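Local coordinates for RagB/SusD domain protein (Flavobacterium johnsoniae, PDB 5J5U) that binds chitin, probably capturing chitin chains as the SusD-like surface lipoprotein of a chitin utilization locus, at residues G301-P304 against G305-R308; G368-Q371 against L372-Y375; P451-E454 against M455-N458. All coordinates share one frame; numbering follows the deposited sequence.

Three local contacts sample separate parts of this largely helical SusD-like chain, and none touches another. Interaction 1 is a beta turn in the long loop between strands 280-281 and 320-321; interaction 2 is the end of helix 357-371; interaction 3 is the short helix 452-457 at the surface. Interactions 1 and 2 are the closest pair, with centres 26 Å apart and nearest atoms about 16 Å apart. Interaction 3 lies 36 Å from interaction 1 and 42 Å from interaction 2, centre to centre, and sits across the chain's centre from interaction 2. Each is local: a turn, a helix end running into a 3-10 segment, and a short helix.

Interaction 1: G301-P304 against G305-R308; sequences GVRP and GVFR
V306 closes a type II beta turn over R303, with P304 and G305 at its two corners, in the long loop between strands 280-281 and 320-321 of this SusD-like protein. The closing bond runs from V306 N to R303 O, 3.0 Å, and the donor is tilted 28° from the carbonyl plane. At the second corner G305 has a positive phi of 92°, where a side chain would run into the carbonyl O of P304; glycine avoids that conflict.

The side chains of R303 and V306 cross obliquely beside the turn. It is the CG2 branch of V306 that meets the arginine, at its aliphatic root: CG2 lies 3.9 Å from R303 CB, while the guanidinium end leads away. V302 comes in from the other arm with one methyl. Its CG1 stands anti to the backbone N (chi1 175°), which directs this branch at V306, 4.3 Å from V306 CB.

Outside the turn, S50 OG hydrogen-bonds to R303 O, so this carbonyl serves both the turn and strand 49-50. G305 is held at both backbone polar atoms, its N by S60 OG and its O by N435 ND2. F307 points away from residues 301-304 and stacks on W309. Back at the arms of the turn, V302 CG1 comes to 3.2 Å from the carbonyl oxygen V306 O.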
loop_
_atom_site.group_PDB
_atom_site.type_symbol
_atom_site.label_atom_id
_atom_site.label_comp_id
_atom_site.label_asym_id
_atom_site.label_seq_id
_atom_site.Cartn_x
_atom_site.Cartn_y
_atom_site.Cartn_z
ATOM N N GLY A 301 17.362 -10.404 8.823
ATOM C CA GLY A 301 16.324 -10.793 7.888
ATOM C C GLY A 301 16.821 -11.836 6.898
ATOM O O GLY A 301 17.985 -12.242 6.936
ATOM N N VAL A 302 15.936 -12.270 6.009
ATOM C CA VAL A 302 16.300 -13.230 4.971
ATOM C C VAL A 302 16.603 -12.446 3.701
ATOM O O VAL A 302 15.800 -11.612 3.279
ATOM C CB VAL A 302 15.166 -14.272 4.693
ATOM C CG1 VAL A 302 15.551 -15.181 3.508
ATOM C CG2 VAL A 302 14.863 -15.114 5.937
ATOM N N ARG A 303 17.757 -12.716 3.098
ATOM C CA ARG A 303 18.145 -12.067 1.854
ATOM C C ARG A 303 17.122 -12.341 0.736
ATOM O O ARG A 303 16.721 -13.494 0.518
ATOM C CB ARG A 303 19.539 -12.549 1.421
ATOM C CG ARG A 303 20.068 -11.964 0.102
ATOM C CD ARG A 303 20.882 -10.707 0.329
ATOM N NE ARG A 303 21.346 -10.101 -0.920
ATOM C CZ ARG A 303 22.325 -9.193 -1.006
ATOM N NH1 ARG A 303 22.981 -8.789 0.086
ATOM N NH2 ARG A 303 22.662 -8.705 -2.196
ATOM N N PRO A 304 16.702 -11.279 0.031
ATOM C CA PRO A 304 15.807 -11.440 -1.126
ATOM C C PRO A 304 16.389 -12.421 -2.144
ATOM O O PRO A 304 17.577 -12.387 -2.434
ATOM C CB PRO A 304 15.717 -10.024 -1.709
ATOM C CG PRO A 304 16.026 -9.114 -0.535
ATOM C CD PRO A 304 17.052 -9.871 0.281
ATOM N N GLY A 305 15.553 -13.322 -2.645
ATOM C CA GLY A 305 15.991 -14.332 -3.587
ATOM C C GLY A 305 16.404 -15.613 -2.890
ATOM O O GLY A 305 16.695 -16.612 -3.534
ATOM N N VAL A 306 16.390 -15.600 -1.563
ATOM C CA VAL A 306 16.843 -16.749 -0.787
ATOM C C VAL A 306 15.691 -17.324 0.020
ATOM O O VAL A 306 15.008 -16.597 0.719
ATOM C CB VAL A 306 18.027 -16.358 0.160
ATOM C CG1 VAL A 306 18.406 -17.515 1.086
ATOM C CG2 VAL A 306 19.231 -15.892 -0.658
ATOM N N PHE A 307 15.455 -18.624 -0.117
ATOM C CA PHE A 307 14.433 -19.323 0.670
ATOM C C PHE A 307 14.892 -19.465 2.138
ATOM O O PHE A 307 16.097 -19.428 2.408
ATOM C CB PHE A 307 14.154 -20.708 0.076
ATOM C CG PHE A 307 13.549 -20.690 -1.315
ATOM C CD1 PHE A 307 12.243 -20.237 -1.521
ATOM C CD2 PHE A 307 14.267 -21.174 -2.409
ATOM C CE1 PHE A 307 11.670 -20.243 -2.787
ATOM C CE2 PHE A 307 13.707 -21.188 -3.686
ATOM C CZ PHE A 307 12.406 -20.719 -3.871
ATOM N N ARG A 308 13.953 -19.614 3.074
ATOM C CA ARG A 308 14.293 -19.712 4.503
ATOM C C ARG A 308 15.125 -20.964 4.830
ATOM O O ARG A 308 15.962 -20.931 5.729
ATOM C CB ARG A 308 13.023 -19.677 5.379
ATOM C CG ARG A 308 12.095 -20.901 5.252
ATOM C CD ARG A 308 10.672 -20.643 5.806
ATOM N NE ARG A 308 10.659 -20.208 7.206
ATOM C CZ ARG A 308 10.584 -21.032 8.253
ATOM N NH1 ARG A 308 10.493 -22.340 8.064
ATOM N NH2 ARG A 308 10.596 -20.549 9.492
#

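Interaction 2: G368-Q371 against L372-Y375; sequences GIKQ and LEVY
The C-terminal end of helix 357-371 passes here into a short 3-10 segment, 373-375, and K370 and E373 meet across that change. E373 N donates to K370 O over 3.1 Å in a nearly straight bond, 163° at the hydrogen. The donor stands above the carbonyl plane rather than on a lone pair. This i to i+3 bond is followed by a second one, Y375 N to L372 O, 3.0 Å, so the 3-10 pattern carries on the winding.

The side chains of K370 and E373 lie side by side and point the same way, touching through the lysine's methylenes: E373 OE2 is 3.7 Å from K370 CG. K370 NZ stays 6.0 Å from E373 OE2; it is engaged instead by E366 in a salt bridge and by Q382 in a hydrogen bond. Replacing E373 by an alanine takes away CG and the carboxylate, which is likely to leave the K370 methylenes without their neighbour and the lysine with less negative charge around it.

L372 CG packs 3.8 Å from G368 O, its chi1 of -60° setting CG anti to the carbonyl carbon. V374 CG1 rests 3.2 Å from Q371 O.

L372 also meets M278 and L279 of helix 276-279, Q371 and Y375 press on L333 of strand 332-335, and I369 and K370 lean on I385 of helix 382-391.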
loop_
_atom_site.group_PDB
_atom_site.type_symbol
_atom_site.label_atom_id
_atom_site.label_comp_id
_atom_site.label_asym_id
_atom_site.label_seq_id
_atom_site.Cartn_x
_atom_site.Cartn_y
_atom_site.Cartn_z
ATOM N N GLY A 368 4.518 6.635 12.538
ATOM C CA GLY A 368 4.714 5.295 12.003
ATOM C C GLY A 368 5.145 4.314 13.081
ATOM O O GLY A 368 4.731 3.149 13.081
ATOM N N ILE A 369 5.987 4.795 13.998
ATOM C CA ILE A 369 6.420 3.977 15.129
ATOM C C ILE A 369 5.236 3.654 16.029
ATOM O O ILE A 369 5.100 2.519 16.495
ATOM C CB ILE A 369 7.528 4.670 15.948
ATOM C CG1 ILE A 369 8.780 4.844 15.092
ATOM C CG2 ILE A 369 7.888 3.846 17.183
ATOM C CD1 ILE A 369 9.812 5.756 15.715
ATOM N N LYS A 370 4.346 4.623 16.229
ATOM C CA LYS A 370 3.209 4.393 17.119
ATOM C C LYS A 370 2.047 3.669 16.470
ATOM O O LYS A 370 1.214 3.107 17.183
ATOM C CB LYS A 370 2.697 5.715 17.722
ATOM C CG LYS A 370 3.598 6.262 18.838
ATOM C CD LYS A 370 3.145 7.612 19.406
ATOM C CE LYS A 370 4.070 8.031 20.562
ATOM N NZ LYS A 370 3.660 9.295 21.230
ATOM N N GLN A 371 1.966 3.683 15.136
ATOM C CA GLN A 371 0.807 3.079 14.471
ATOM C C GLN A 371 0.807 1.562 14.649
ATOM O O GLN A 371 -0.226 0.914 14.522
ATOM C CB GLN A 371 0.783 3.440 12.978
ATOM C CG GLN A 371 1.570 2.481 12.095
ATOM C CD GLN A 371 1.749 2.987 10.676
ATOM O OE1 GLN A 371 1.714 4.192 10.425
ATOM N NE2 GLN A 371 1.951 2.064 9.740
ATOM N N LEU A 372 1.967 1.006 14.976
ATOM C CA LEU A 372 2.097 -0.437 15.162
ATOM C C LEU A 372 1.411 -0.929 16.442
ATOM O O LEU A 372 1.160 -2.125 16.606
ATOM C CB LEU A 372 3.575 -0.835 15.193
ATOM C CG LEU A 372 4.462 -0.546 13.984
ATOM C CD1 LEU A 372 5.787 -1.253 14.175
ATOM C CD2 LEU A 372 3.811 -1.011 12.694
ATOM N N GLU A 373 1.094 -0.007 17.344
ATOM C CA GLU A 373 0.498 -0.396 18.613
ATOM C C GLU A 373 -0.841 -1.099 18.410
ATOM O O GLU A 373 -1.164 -2.067 19.097
ATOM C CB GLU A 373 0.324 0.830 19.501
ATOM C CG GLU A 373 1.644 1.469 19.919
ATOM C CD GLU A 373 1.444 2.723 20.745
ATOM O OE1 GLU A 373 0.306 2.963 21.210
ATOM O OE2 GLU A 373 2.416 3.485 20.902
ATOM N N VAL A 374 -1.596 -0.651 17.417
ATOM C CA VAL A 374 -2.924 -1.201 17.200
ATOM C C VAL A 374 -2.838 -2.671 16.791
ATOM O O VAL A 374 -3.815 -3.397 16.900
ATOM C CB VAL A 374 -3.699 -0.389 16.145
ATOM C CG1 VAL A 374 -3.053 -0.515 14.778
ATOM C CG2 VAL A 374 -5.157 -0.816 16.111
ATOM N N TYR A 375 -1.649 -3.110 16.374
ATOM C CA TYR A 375 -1.412 -4.506 16.000
ATOM C C TYR A 375 -1.204 -5.377 17.234
ATOM O O TYR A 375 -1.072 -6.590 17.121
ATOM C CB TYR A 375 -0.187 -4.635 15.086
ATOM C CG TYR A 375 -0.352 -3.992 13.741
ATOM C CD1 TYR A 375 -1.505 -4.178 13.003
ATOM C CD2 TYR A 375 0.639 -3.175 13.217
ATOM C CE1 TYR A 375 -1.667 -3.582 11.762
ATOM C CE2 TYR A 375 0.487 -2.573 11.978
ATOM C CZ TYR A 375 -0.674 -2.780 11.259
ATOM O OH TYR A 375 -0.843 -2.185 10.028
#

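Interaction 3: P451-E454 against M455-N458; sequences PNDE and MQKN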
loop_
_atom_site.group_PDB
_atom_site.type_symbol
_atom_site.label_atom_id
_atom_site.label_comp_id
_atom_site.label_asym_id
_atom_site.label_seq_id
_atom_site.Cartn_x
_atom_site.Cartn_y
_atom_site.Cartn_z
ATOM N N PRO A 451 -5.561 -9.833 -17.756
ATOM C CA PRO A 451 -5.792 -11.242 -18.109
ATOM C C PRO A 451 -6.171 -11.404 -19.576
ATOM O O PRO A 451 -6.842 -10.537 -20.160
ATOM C CB PRO A 451 -6.951 -11.666 -17.180
ATOM C CG PRO A 451 -7.647 -10.392 -16.851
ATOM C CD PRO A 451 -6.590 -9.312 -16.838
ATOM N N ASN A 452 -5.715 -12.511 -20.147
ATOM C CA ASN A 452 -5.985 -12.884 -21.518
ATOM C C ASN A 452 -7.499 -13.004 -21.843
ATOM O O ASN A 452 -7.918 -12.869 -22.997
ATOM C CB ASN A 452 -5.254 -14.195 -21.836
ATOM C CG ASN A 452 -5.266 -14.506 -23.310
ATOM O OD1 ASN A 452 -4.945 -13.648 -24.122
ATOM N ND2 ASN A 452 -5.677 -15.719 -23.669
ATOM N N ASP A 453 -8.310 -13.228 -20.818
ATOM C CA ASP A 453 -9.762 -13.195 -20.968
ATOM C C ASP A 453 -10.219 -11.884 -21.577
ATOM O O ASP A 453 -11.221 -11.846 -22.279
ATOM C CB ASP A 453 -10.463 -13.378 -19.617
ATOM C CG ASP A 453 -10.084 -14.664 -18.942
ATOM O OD1 ASP A 453 -8.993 -14.717 -18.320
ATOM O OD2 ASP A 453 -10.860 -15.632 -19.065
ATOM N N GLU A 454 -9.498 -10.800 -21.281
ATOM C CA GLU A 454 -9.840 -9.500 -21.836
ATOM C C GLU A 454 -9.568 -9.485 -23.330
ATOM O O GLU A 454 -10.306 -8.883 -24.092
ATOM C CB GLU A 454 -9.067 -8.387 -21.136
ATOM C CG GLU A 454 -9.637 -8.050 -19.781
ATOM C CD GLU A 454 -11.022 -7.430 -19.890
ATOM O OE1 GLU A 454 -11.208 -6.550 -20.752
ATOM O OE2 GLU A 454 -11.922 -7.827 -19.128
ATOM N N MET A 455 -8.509 -10.163 -23.746
ATOM C CA MET A 455 -8.227 -10.322 -25.168
ATOM C C MET A 455 -9.311 -11.162 -25.851
ATOM O O MET A 455 -9.614 -10.956 -27.026
ATOM C CB MET A 455 -6.849 -10.961 -25.375
ATOM C CG MET A 455 -6.496 -11.273 -26.821
ATOM S SD MET A 455 -6.276 -9.778 -27.824
ATOM C CE MET A 455 -6.346 -10.499 -29.472
ATOM N N GLN A 456 -9.910 -12.089 -25.114
ATOM C CA GLN A 456 -10.893 -12.982 -25.727
ATOM C C GLN A 456 -12.332 -12.425 -25.742
ATOM O O GLN A 456 -13.107 -12.766 -26.625
ATOM C CB GLN A 456 -10.871 -14.326 -25.013
ATOM C CG GLN A 456 -9.614 -15.132 -25.296
ATOM C CD GLN A 456 -9.402 -16.241 -24.299
ATOM O OE1 GLN A 456 -9.719 -16.096 -23.108
ATOM N NE2 GLN A 456 -8.872 -17.358 -24.768
ATOM N N LYS A 457 -12.663 -11.560 -24.782
ATOM C CA LYS A 457 -14.030 -11.053 -24.571
ATOM C C LYS A 457 -14.177 -9.556 -24.817
ATOM O O LYS A 457 -15.291 -9.033 -24.826
ATOM C CB LYS A 457 -14.493 -11.328 -23.134
ATOM C CG LYS A 457 -14.890 -12.747 -22.832
ATOM C CD LYS A 457 -15.529 -12.792 -21.455
ATOM C CE LYS A 457 -14.540 -12.260 -20.439
ATOM N NZ LYS A 457 -15.157 -12.156 -19.104
ATOM N N ASN A 458 -13.055 -8.849 -24.872
ATOM C CA ASN A 458 -13.067 -7.400 -25.018
ATOM C C ASN A 458 -11.930 -6.951 -25.926
ATOM O O ASN A 458 -11.238 -5.986 -25.640
ATOM C CB ASN A 458 -12.974 -6.733 -23.647
ATOM C CG ASN A 458 -13.363 -5.263 -23.679
ATOM O OD1 ASN A 458 -13.823 -4.749 -24.697
ATOM N ND2 ASN A 458 -13.175 -4.583 -22.571
#
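K457 N and N458 N make the firmer polar links of the short helix 452-457, reaching back to D453 O and E454 O respectively, each over 2.9 Å. Both are i to i+4 helical bonds. Q456 N is held more loosely, sharing weak bonds with N452 O and D453 O. Beyond them N458 leaves helical geometry, and helix 459-468 begins directly after it.

The side chains of E454 and N458 run side by side and point the same way, with carboxylate and amide planes 78° apart. N458 ND2 gives a weak bond to E454 OE1, 3.3 Å long. E454 is bent at chi2 (-67°), which swings its carboxylate round toward the asparagine. Both ends have stronger partners elsewhere: Y140 OH bonds to E454 OE1 and P138 O accepts from N458 ND2, so the pair joins the helix to the 137-140 loop.

Further out, N452 and Q456 cross at about a right angle, their amide planes 40° apart and N452 ND2 3.8 Å from Q456 CD. K457 lays its methylenes over the backbone of D453, with CB 3.4 Å from D453 O. Its NZ lies 5.4 Å from E454 OE2 and 5.5 Å from D453 OD2, too far for a salt bridge but probably still within their electrostatic field. The M455 side chain leads away from 451-454 and touches Y462 and M463 of helix 459-468, while its CB stays 3.5 Å from N452 OD1.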